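DNA alpha-glucosyltransferase (Enterobacteria phage T4, PDB 1XV5) is a phage glycosyltransferase of the GT-B clan, built around two parallel beta sheets, with uridine-5'-diphosphate present in the model. Local coordinates at residues 97-100 and 101-105; 59-62 and 63-67; 351-354 and 355-358; 216-219 and 220-224. All coordinates share one frame; numbering follows the deposited sequence.

Contact 1. Residues 97-100 and 101-105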
loop_
_atom_site.group_PDB
_atom_site.type_symbol
_atom_site.label_atom_id
_atom_site.label_comp_id
_atom_site.label_asym_id
_atom_site.label_seq_id
_atom_site.Cartn_x
_atom_site.Cartn_y
_atom_site.Cartn_z
ATOM N N TYR A 97 20.221 -9.294 12.971
ATOM C CA TYR A 97 18.845 -8.864 13.169
ATOM C C TYR A 97 18.255 -9.671 14.318
ATOM O O TYR A 97 17.573 -9.129 15.186
ATOM C CB TYR A 97 18.006 -9.070 11.904
ATOM C CG TYR A 97 16.533 -8.820 12.138
ATOM C CD1 TYR A 97 15.629 -9.877 12.209
ATOM C CD2 TYR A 97 16.053 -7.529 12.357
ATOM C CE1 TYR A 97 14.282 -9.657 12.497
ATOM C CE2 TYR A 97 14.708 -7.298 12.650
ATOM C CZ TYR A 97 13.831 -8.367 12.720
ATOM O OH TYR A 97 12.507 -8.153 13.036
ATOM N N LYS A 98 18.530 -10.971 14.326
ATOM C CA LYS A 98 18.031 -11.833 15.388
ATOM C C LYS A 98 18.653 -11.430 16.720
ATOM O O LYS A 98 17.994 -11.490 17.758
ATOM C CB LYS A 98 18.346 -13.300 15.087
ATOM C CG LYS A 98 17.595 -13.860 13.889
ATOM C CD LYS A 98 17.822 -15.356 13.743
ATOM C CE LYS A 98 17.027 -15.922 12.576
ATOM N NZ LYS A 98 17.177 -17.400 12.453
ATOM N N LYS A 99 19.919 -11.017 16.689
ATOM C CA LYS A 99 20.601 -10.598 17.909
ATOM C C LYS A 99 19.943 -9.326 18.427
ATOM O O LYS A 99 19.792 -9.136 19.638
ATOM C CB LYS A 99 22.089 -10.332 17.650
ATOM C CG LYS A 99 22.880 -10.138 18.936
ATOM C CD LYS A 99 24.253 -9.522 18.712
ATOM C CE LYS A 99 25.147 -10.368 17.838
ATOM N NZ LYS A 99 26.465 -9.690 17.663
ATOM N N LEU A 100 19.556 -8.451 17.504
ATOM C CA LEU A 100 18.894 -7.204 17.869
ATOM C C LEU A 100 17.630 -7.493 18.665
ATOM O O LEU A 100 17.395 -6.895 19.715
ATOM C CB LEU A 100 18.516 -6.407 16.620
ATOM C CG LEU A 100 19.495 -5.366 16.086
ATOM C CD1 LEU A 100 18.909 -4.728 14.830
ATOM C CD2 LEU A 100 19.750 -4.305 17.148
ATOM N N LEU A 101 16.814 -8.408 18.150
ATOM C CA LEU A 101 15.566 -8.782 18.804
ATOM C C LEU A 101 15.811 -9.268 20.228
ATOM O O LEU A 101 15.112 -8.866 21.156
ATOM C CB LEU A 101 14.860 -9.877 18.004
ATOM C CG LEU A 101 14.388 -9.503 16.596
ATOM C CD1 LEU A 101 13.802 -10.728 15.923
ATOM C CD2 LEU A 101 13.354 -8.389 16.667
ATOM N N ASP A 102 16.807 -10.133 20.392
ATOM C CA ASP A 102 17.144 -10.680 21.702
ATOM C C ASP A 102 17.684 -9.634 22.669
ATOM O O ASP A 102 17.538 -9.777 23.883
ATOM C CB ASP A 102 18.183 -11.799 21.561
ATOM C CG ASP A 102 17.591 -13.091 21.033
ATOM O OD1 ASP A 102 18.367 -14.043 20.798
ATOM O OD2 ASP A 102 16.355 -13.162 20.858
ATOM N N ASN A 103 18.302 -8.584 22.141
ATOM C CA ASN A 103 18.879 -7.556 22.996
ATOM C C ASN A 103 18.114 -6.246 23.132
ATOM O O ASN A 103 18.621 -5.290 23.719
ATOM C CB ASN A 103 20.317 -7.269 22.565
ATOM C CG ASN A 103 21.242 -8.439 22.831
ATOM O OD1 ASN A 103 21.237 -9.430 22.101
ATOM N ND2 ASN A 103 22.024 -8.338 23.896
ATOM N N ILE A 104 16.901 -6.191 22.593
ATOM C CA ILE A 104 16.092 -4.984 22.729
ATOM C C ILE A 104 15.706 -4.920 24.203
ATOM O O ILE A 104 15.412 -5.950 24.804
ATOM C CB ILE A 104 14.797 -5.074 21.896
ATOM C CG1 ILE A 104 15.135 -5.122 20.406
ATOM C CG2 ILE A 104 13.894 -3.889 22.211
ATOM C CD1 ILE A 104 13.954 -5.480 19.525
ATOM N N LYS A 105 15.707 -3.727 24.787
ATOM C CA LYS A 105 15.345 -3.596 26.193
ATOM C C LYS A 105 13.980 -4.229 26.447
ATOM O O LYS A 105 13.016 -3.958 25.731
ATOM C CB LYS A 105 15.332 -2.123 26.615
ATOM C CG LYS A 105 16.693 -1.448 26.500
ATOM C CD LYS A 105 16.783 -0.170 27.320
ATOM C CE LYS A 105 15.868 0.913 26.795
ATOM N NZ LYS A 105 15.994 2.154 27.607
HETATM O O HOH W 1 16.092 -13.519 17.773
#
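Two first torsions bring Y97 and L101 together: CG of Y97 stands opposite the backbone N (chi1 172°), bringing the ring up against L101, while CG of L101 stands opposite its carbonyl carbon (chi1 -64°) and leans back to meet it. This is an i to i+4 pair on helix 91-103, the crossover helix of the beta-alpha-beta unit that links strands 78-83 and 109-114. CG of L101 sits over one face of the Y97 ring, displaced toward its rim; CD1 of L101 comes 3.6 Å from CE1 of Y97, and CD2 of L101 lies 3.7 Å from OH of Y97. That hydroxyl is tied elsewhere, by a hydrogen bond to OG1 of T131. Beneath the pair, L101 N donates to Y97 O (3.1 Å), the regular helical bond. On the polar side a water donates to K98 O (2.8 Å) and, weakly, to OD2 of D102. Toward the C-terminal end the turn tightens: N103 N bonds to K99 O (3.0 Å) and makes a weak second bond to L100 O. The buried side chain of I104 comes up obliquely to the same carbonyl oxygen, its CG1 3.0 Å from L100 O.

Contact 2. Residues 59-62 and 63-67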
loop_
_atom_site.group_PDB
_atom_site.type_symbol
_atom_site.label_atom_id
_atom_site.label_comp_id
_atom_site.label_asym_id
_atom_site.label_seq_id
_atom_site.Cartn_x
_atom_site.Cartn_y
_atom_site.Cartn_z
ATOM N N PRO A 59 19.635 5.238 7.737
ATOM C CA PRO A 59 20.032 3.931 7.217
ATOM C C PRO A 59 21.069 3.272 8.122
ATOM O O PRO A 59 21.866 3.954 8.764
ATOM C CB PRO A 59 20.597 4.271 5.845
ATOM C CG PRO A 59 21.246 5.590 6.089
ATOM C CD PRO A 59 20.223 6.325 6.932
ATOM N N VAL A 60 21.043 1.948 8.181
ATOM C CA VAL A 60 21.996 1.213 8.994
ATOM C C VAL A 60 22.262 -0.144 8.362
ATOM O O VAL A 60 21.342 -0.821 7.898
ATOM C CB VAL A 60 21.479 1.025 10.444
ATOM C CG1 VAL A 60 20.199 0.204 10.449
ATOM C CG2 VAL A 60 22.549 0.360 11.296
ATOM N N ILE A 61 23.533 -0.527 8.317
ATOM C CA ILE A 61 23.913 -1.811 7.749
ATOM C C ILE A 61 23.925 -2.808 8.895
ATOM O O ILE A 61 24.838 -2.810 9.719
ATOM C CB ILE A 61 25.314 -1.753 7.116
ATOM C CG1 ILE A 61 25.398 -0.574 6.144
ATOM C CG2 ILE A 61 25.599 -3.054 6.380
ATOM C CD1 ILE A 61 26.789 -0.336 5.584
ATOM N N LEU A 62 22.899 -3.647 8.949
ATOM C CA LEU A 62 22.779 -4.633 10.012
ATOM C C LEU A 62 23.978 -5.565 10.096
ATOM O O LEU A 62 24.456 -5.871 11.186
ATOM C CB LEU A 62 21.500 -5.456 9.825
ATOM C CG LEU A 62 20.171 -4.698 9.925
ATOM C CD1 LEU A 62 19.020 -5.664 9.685
ATOM C CD2 LEU A 62 20.040 -4.051 11.292
ATOM N N ALA A 63 24.461 -6.010 8.943
ATOM C CA ALA A 63 25.594 -6.924 8.896
ATOM C C ALA A 63 26.913 -6.321 9.372
ATOM O O ALA A 63 27.833 -7.056 9.731
ATOM C CB ALA A 63 25.760 -7.464 7.482
ATOM N N LYS A 64 27.010 -4.994 9.393
ATOM C CA LYS A 64 28.259 -4.354 9.795
ATOM C C LYS A 64 28.140 -3.228 10.815
ATOM O O LYS A 64 29.152 -2.722 11.304
ATOM C CB LYS A 64 28.978 -3.829 8.553
ATOM C CG LYS A 64 29.167 -4.881 7.476
ATOM C CD LYS A 64 29.871 -4.306 6.268
ATOM C CE LYS A 64 30.097 -5.363 5.201
ATOM N NZ LYS A 64 30.828 -4.810 4.029
ATOM N N GLU A 65 26.914 -2.833 11.138
ATOM C CA GLU A 65 26.704 -1.757 12.098
ATOM C C GLU A 65 25.742 -2.161 13.207
ATOM O O GLU A 65 24.840 -1.404 13.565
ATOM C CB GLU A 65 26.181 -0.513 11.376
ATOM C CG GLU A 65 27.232 0.198 10.538
ATOM C CD GLU A 65 26.654 1.313 9.684
ATOM O OE1 GLU A 65 27.431 2.190 9.246
ATOM O OE2 GLU A 65 25.429 1.310 9.439
ATOM N N TYR A 66 25.945 -3.354 13.757
ATOM C CA TYR A 66 25.086 -3.851 14.824
ATOM C C TYR A 66 24.980 -2.880 15.996
ATOM O O TYR A 66 23.885 -2.611 16.491
ATOM C CB TYR A 66 25.586 -5.209 15.326
ATOM C CG TYR A 66 24.851 -5.688 16.558
ATOM C CD1 TYR A 66 25.354 -5.439 17.836
ATOM C CD2 TYR A 66 23.619 -6.332 16.449
ATOM C CE1 TYR A 66 24.644 -5.816 18.975
ATOM C CE2 TYR A 66 22.901 -6.710 17.578
ATOM C CZ TYR A 66 23.419 -6.448 18.838
ATOM O OH TYR A 66 22.707 -6.818 19.954
ATOM N N ASP A 67 26.120 -2.364 16.442
ATOM C CA ASP A 67 26.141 -1.429 17.561
ATOM C C ASP A 67 25.260 -0.220 17.285
ATOM O O ASP A 67 24.470 0.193 18.134
ATOM C CB ASP A 67 27.576 -0.975 17.835
ATOM C CG ASP A 67 28.414 -2.059 18.484
ATOM O OD1 ASP A 67 28.392 -3.207 17.996
ATOM O OD2 ASP A 67 29.102 -1.760 19.482
HETATM O O HOH W 2 24.847 3.907 8.935
#
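E65 and I61 hold each other by bonds running both ways. I61 N donates to OE2 of E65 at 2.9 Å, nearly straight at 174°, reaching the oxygen on its anti side and somewhat out of the carboxylate plane. In return, E65 N lies almost in line with the I61 carbonyl, though its N-H is bent (136°) and the modelled 2.5 Å between E65 N and I61 O is implausibly short. The same carbonyl oxygen also takes K64 N at 3.1 Å, but that donor comes from well above the carbonyl plane, so one acceptor grips two successive amides from different directions. A water adds to the link, donating to OE2 of E65 (2.7 Å) and to P59 O (3.0 Å).

The glutamate reaches back because its CG lies opposite the carbonyl carbon (chi1 -73°) and the chain beyond is extended. It runs past V60 in the reverse direction, with its CB 3.7 Å from CG2 of V60. Further out, CG2 of I61 rests 4.1 Å from CB of K64. D42 receives L62 N and A63 N on its two carboxylate oxygens, while ND2 of N96 bonds to L62 O. With E65 as N-cap residue, the whole forms a compact strand-to-helix turn, leading from the edge strand 58-60 of the first parallel sheet into helix 66-73, as in a Rossmann-like half of a GT-B fold.

Contact 3. Residues 351-354 and 355-358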
loop_
_atom_site.group_PDB
_atom_site.type_symbol
_atom_site.label_atom_id
_atom_site.label_comp_id
_atom_site.label_asym_id
_atom_site.label_seq_id
_atom_site.Cartn_x
_atom_site.Cartn_y
_atom_site.Cartn_z
ATOM N N GLU A 351 -15.975 -6.480 -14.304
ATOM C CA GLU A 351 -15.443 -7.254 -15.420
ATOM C C GLU A 351 -16.541 -7.983 -16.193
ATOM O O GLU A 351 -16.355 -8.336 -17.356
ATOM C CB GLU A 351 -14.409 -8.268 -14.924
ATOM C CG GLU A 351 -15.003 -9.508 -14.283
ATOM C CD GLU A 351 -13.944 -10.539 -13.928
ATOM O OE1 GLU A 351 -13.029 -10.755 -14.751
ATOM O OE2 GLU A 351 -14.034 -11.135 -12.835
ATOM N N ASN A 352 -17.680 -8.206 -15.544
ATOM C CA ASN A 352 -18.798 -8.895 -16.184
ATOM C C ASN A 352 -19.742 -7.937 -16.899
ATOM O O ASN A 352 -20.693 -8.361 -17.557
ATOM C CB ASN A 352 -19.565 -9.714 -15.150
ATOM C CG ASN A 352 -18.809 -10.955 -14.718
ATOM O OD1 ASN A 352 -19.041 -11.491 -13.636
ATOM N ND2 ASN A 352 -17.906 -11.427 -15.573
ATOM N N ASP A 353 -19.482 -6.641 -16.759
ATOM C CA ASP A 353 -20.294 -5.629 -17.416
ATOM C C ASP A 353 -19.476 -4.352 -17.566
ATOM O O ASP A 353 -19.818 -3.305 -17.013
ATOM C CB ASP A 353 -21.568 -5.347 -16.617
ATOM C CG ASP A 353 -22.577 -4.526 -17.405
ATOM O OD1 ASP A 353 -23.661 -4.230 -16.863
ATOM O OD2 ASP A 353 -22.288 -4.176 -18.568
ATOM N N MET A 354 -18.381 -4.451 -18.310
ATOM C CA MET A 354 -17.525 -3.298 -18.525
ATOM C C MET A 354 -18.261 -2.221 -19.315
ATOM O O MET A 354 -17.921 -1.039 -19.236
ATOM C CB MET A 354 -16.248 -3.721 -19.254
ATOM C CG MET A 354 -15.314 -4.556 -18.385
ATOM S SD MET A 354 -13.771 -4.982 -19.199
ATOM C CE MET A 354 -14.231 -6.530 -19.986
ATOM N N GLU A 355 -19.275 -2.629 -20.071
ATOM C CA GLU A 355 -20.042 -1.669 -20.847
ATOM C C GLU A 355 -20.697 -0.683 -19.885
ATOM O O GLU A 355 -20.657 0.527 -20.098
ATOM C CB GLU A 355 -21.116 -2.376 -21.679
ATOM C CG GLU A 355 -21.909 -1.428 -22.561
ATOM C CD GLU A 355 -22.922 -2.142 -23.434
ATOM O OE1 GLU A 355 -23.648 -1.454 -24.183
ATOM O OE2 GLU A 355 -22.994 -3.387 -23.374
ATOM N N SER A 356 -21.288 -1.210 -18.819
ATOM C CA SER A 356 -21.942 -0.372 -17.821
ATOM C C SER A 356 -20.912 0.530 -17.148
ATOM O O SER A 356 -21.187 1.692 -16.854
ATOM C CB SER A 356 -22.632 -1.244 -16.770
ATOM O OG SER A 356 -23.234 -0.447 -15.768
ATOM N N THR A 357 -19.727 -0.017 -16.903
ATOM C CA THR A 357 -18.658 0.748 -16.276
ATOM C C THR A 357 -18.263 1.926 -17.161
ATOM O O THR A 357 -18.154 3.057 -16.694
ATOM C CB THR A 357 -17.414 -0.131 -16.037
ATOM O OG1 THR A 357 -17.748 -1.192 -15.135
ATOM C CG2 THR A 357 -16.277 0.695 -15.450
ATOM N N PHE A 358 -18.056 1.668 -18.447
ATOM C CA PHE A 358 -17.665 2.747 -19.342
ATOM C C PHE A 358 -18.791 3.761 -19.533
ATOM O O PHE A 358 -18.536 4.946 -19.722
ATOM C CB PHE A 358 -17.222 2.194 -20.696
ATOM C CG PHE A 358 -16.674 3.245 -21.613
ATOM C CD1 PHE A 358 -15.662 4.099 -21.177
ATOM C CD2 PHE A 358 -17.177 3.399 -22.902
ATOM C CE1 PHE A 358 -15.159 5.091 -22.008
ATOM C CE2 PHE A 358 -16.681 4.389 -23.745
ATOM C CZ PHE A 358 -15.670 5.237 -23.297
#
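The carboxylate of D353 presents one face to S356, whose N and CB both lie over that side. CB of S356 comes 3.2 Å from OD1 of D353, and S356 N donates to OD2 of D353 at 3.1 Å, dropping in from above the plane (64° out of it). Close to the plane, alongside that same oxygen, sits CB of E355, 3.8 Å from OD2 of D353. What turns the group over the first helical turn is the D353 side chain's first torsion, with CG opposite the backbone N (chi1 -168°).

S356 N is also weakly shared with D353 O, while that carbonyl receives T357 N at 3.3 Å in its own plane. One residue on, F358 N donates to M354 O at 2.8 Å, and CB of T357 lies 3.4 Å from the same M354 O. The hydroxyl of T357 is engaged just upstream, its OG1 bonded to D350 N, which fastens the preceding loop to the helix. The negative charges of D353 and E355 are near one another but not touching; both probably interact favourably with the positive end of the helix dipole.

M354 and F358 turn their side chains to helix 212-223, M354 packing on D217, K221 and F222, and F358 on L223. T357 faces strand 347-349, the edge of the second parallel sheet. D353 is thus a classic aspartate N-cap, binding the amide three residues along and opening helix 354-365.

Contact 4. Residues 216-219 and 220-224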
loop_
_atom_site.group_PDB
_atom_site.type_symbol
_atom_site.label_atom_id
_atom_site.label_comp_id
_atom_site.label_asym_id
_atom_site.label_seq_id
_atom_site.Cartn_x
_atom_site.Cartn_y
_atom_site.Cartn_z
ATOM N N PHE A 216 -5.519 -3.346 -19.435
ATOM C CA PHE A 216 -5.186 -3.509 -20.850
ATOM C C PHE A 216 -6.444 -3.920 -21.605
ATOM O O PHE A 216 -6.716 -3.434 -22.705
ATOM C CB PHE A 216 -4.128 -4.603 -21.046
ATOM C CG PHE A 216 -2.725 -4.175 -20.714
ATOM C CD1 PHE A 216 -2.133 -3.098 -21.369
ATOM C CD2 PHE A 216 -1.976 -4.880 -19.775
ATOM C CE1 PHE A 216 -0.815 -2.731 -21.094
ATOM C CE2 PHE A 216 -0.659 -4.520 -19.496
ATOM C CZ PHE A 216 -0.078 -3.446 -20.156
ATOM N N ASP A 217 -7.208 -4.823 -20.996
ATOM C CA ASP A 217 -8.437 -5.339 -21.591
ATOM C C ASP A 217 -9.463 -4.219 -21.751
ATOM O O ASP A 217 -10.083 -4.077 -22.807
ATOM C CB ASP A 217 -9.012 -6.448 -20.705
ATOM C CG ASP A 217 -10.071 -7.281 -21.412
ATOM O OD1 ASP A 217 -11.026 -7.724 -20.741
ATOM O OD2 ASP A 217 -9.943 -7.509 -22.632
ATOM N N PHE A 218 -9.631 -3.420 -20.702
ATOM C CA PHE A 218 -10.591 -2.322 -20.738
ATOM C C PHE A 218 -10.192 -1.284 -21.784
ATOM O O PHE A 218 -11.048 -0.702 -22.445
ATOM C CB PHE A 218 -10.700 -1.663 -19.358
ATOM C CG PHE A 218 -11.869 -0.719 -19.223
ATOM C CD1 PHE A 218 -13.167 -1.151 -19.485
ATOM C CD2 PHE A 218 -11.675 0.592 -18.802
ATOM C CE1 PHE A 218 -14.256 -0.288 -19.326
ATOM C CE2 PHE A 218 -12.752 1.461 -18.639
ATOM C CZ PHE A 218 -14.045 1.022 -18.900
ATOM N N HIS A 219 -8.893 -1.049 -21.937
ATOM C CA HIS A 219 -8.437 -0.083 -22.925
ATOM C C HIS A 219 -8.762 -0.594 -24.326
ATOM O O HIS A 219 -9.298 0.134 -25.161
ATOM C CB HIS A 219 -6.931 0.137 -22.823
ATOM C CG HIS A 219 -6.419 1.189 -23.755
ATOM N ND1 HIS A 219 -5.389 0.966 -24.644
ATOM C CD2 HIS A 219 -6.804 2.475 -23.942
ATOM C CE1 HIS A 219 -5.162 2.067 -25.339
ATOM N NE2 HIS A 219 -6.008 2.997 -24.931
ATOM N N GLU A 220 -8.429 -1.853 -24.577
ATOM C CA GLU A 220 -8.675 -2.453 -25.885
ATOM C C GLU A 220 -10.153 -2.508 -26.262
ATOM O O GLU A 220 -10.526 -2.171 -27.387
ATOM C CB GLU A 220 -8.089 -3.867 -25.929
ATOM C CG GLU A 220 -8.379 -4.626 -27.217
ATOM C CD GLU A 220 -7.755 -6.011 -27.230
ATOM O OE1 GLU A 220 -6.509 -6.102 -27.254
ATOM O OE2 GLU A 220 -8.509 -7.007 -27.211
ATOM N N LYS A 221 -10.990 -2.925 -25.317
ATOM C CA LYS A 221 -12.420 -3.067 -25.570
ATOM C C LYS A 221 -13.262 -1.800 -25.553
ATOM O O LYS A 221 -14.213 -1.683 -26.328
ATOM C CB LYS A 221 -13.025 -4.066 -24.582
ATOM C CG LYS A 221 -12.519 -5.487 -24.742
ATOM C CD LYS A 221 -13.137 -6.410 -23.708
ATOM C CE LYS A 221 -12.645 -7.840 -23.883
ATOM N NZ LYS A 221 -13.165 -8.715 -22.799
ATOM N N PHE A 222 -12.928 -0.855 -24.679
ATOM C CA PHE A 222 -13.721 0.362 -24.586
ATOM C C PHE A 222 -13.023 1.707 -24.715
ATOM O O PHE A 222 -13.463 2.558 -25.483
ATOM C CB PHE A 222 -14.525 0.352 -23.282
ATOM C CG PHE A 222 -15.546 -0.746 -23.213
ATOM C CD1 PHE A 222 -15.189 -2.017 -22.786
ATOM C CD2 PHE A 222 -16.858 -0.515 -23.613
ATOM C CE1 PHE A 222 -16.124 -3.049 -22.757
ATOM C CE2 PHE A 222 -17.804 -1.539 -23.591
ATOM C CZ PHE A 222 -17.435 -2.808 -23.162
ATOM N N LEU A 223 -11.952 1.915 -23.959
ATOM C CA LEU A 223 -11.259 3.197 -23.998
ATOM C C LEU A 223 -10.631 3.557 -25.345
ATOM O O LEU A 223 -10.878 4.641 -25.873
ATOM C CB LEU A 223 -10.197 3.252 -22.892
ATOM C CG LEU A 223 -10.730 3.046 -21.468
ATOM C CD1 LEU A 223 -9.571 3.071 -20.482
ATOM C CD2 LEU A 223 -11.747 4.126 -21.122
ATOM N N LYS A 224 -9.838 2.659 -25.915
ATOM C CA LYS A 224 -9.199 2.967 -27.190
ATOM C C LYS A 224 -10.202 3.220 -28.317
ATOM O O LYS A 224 -10.063 4.185 -29.069
ATOM C CB LYS A 224 -8.231 1.856 -27.597
ATOM C CG LYS A 224 -7.255 2.284 -28.687
ATOM C CD LYS A 224 -6.333 1.147 -29.098
ATOM C CE LYS A 224 -5.319 1.622 -30.120
ATOM N NZ LYS A 224 -4.426 0.523 -30.583
HETATM O O HOH W 3 -8.295 -7.715 -24.641
#
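F218 O is the pivot where helix 212-223 widens: it accepts F222 N at 2.9 Å in the ordinary i to i+4 manner, and also L223 N at 3.2 Å, one residue further on. H219 O follows with a bond to K224 N at 2.7 Å, again spanning five residues, so residues 220-223 form a pi-type turn. The extra residue is absorbed at F222, whose phi of -126° departs from helical values. Before it, E220 N to F216 O and K221 N to D217 O are normal alpha-helical bonds.

Among the side chains, D217 and K221 form a salt bridge one turn apart, NZ of K221 meeting the syn lone pair of OD1 of D217 at 3.1 Å. A water donates to OD2 of D217 (2.6 Å) and weakly to OE2 of E220, spacing the two acids. F218 and F222 touch obliquely, their planes at 33°, with CD1 of F218 4.0 Å from CD1 of F222; CD1 of L223 lies 3.7 Å from CD2 of F218. At the far end, CB of K224 rides over one face of the H219 imidazole in a CH-pi contact, 3.8 Å from the ring centroid.

F218 and L223 pack on Y292 of strand 288-293, and F218 adds an edge-to-face contact with F349. H219 and L223 meet T230 of strand 229-233, while D217, K221 and F222 border helix 354-365.

The four local contacts form two pairs on opposite sides of the molecule. Contacts 1 and 2 belong to the first parallel sheet with its helices and touch directly: Y66 takes a cation-pi contact from K99, and L62 packs on L100. Contacts 3 and 4 belong to the second sheet, where helices 354-365 and 212-223 pack against each other; centres of contacts 1 and 3 are about 53 Å apart. All are partly buried, but contacts 1 and 4, in crossover helices, bury four residues each and combine apolar faces with a watered polar side. Contacts 2 and 3 bury two each; they are helix entrances, where an acidic side chain takes a backbone amide, reaching backward in contact 2 and forward in contact 3.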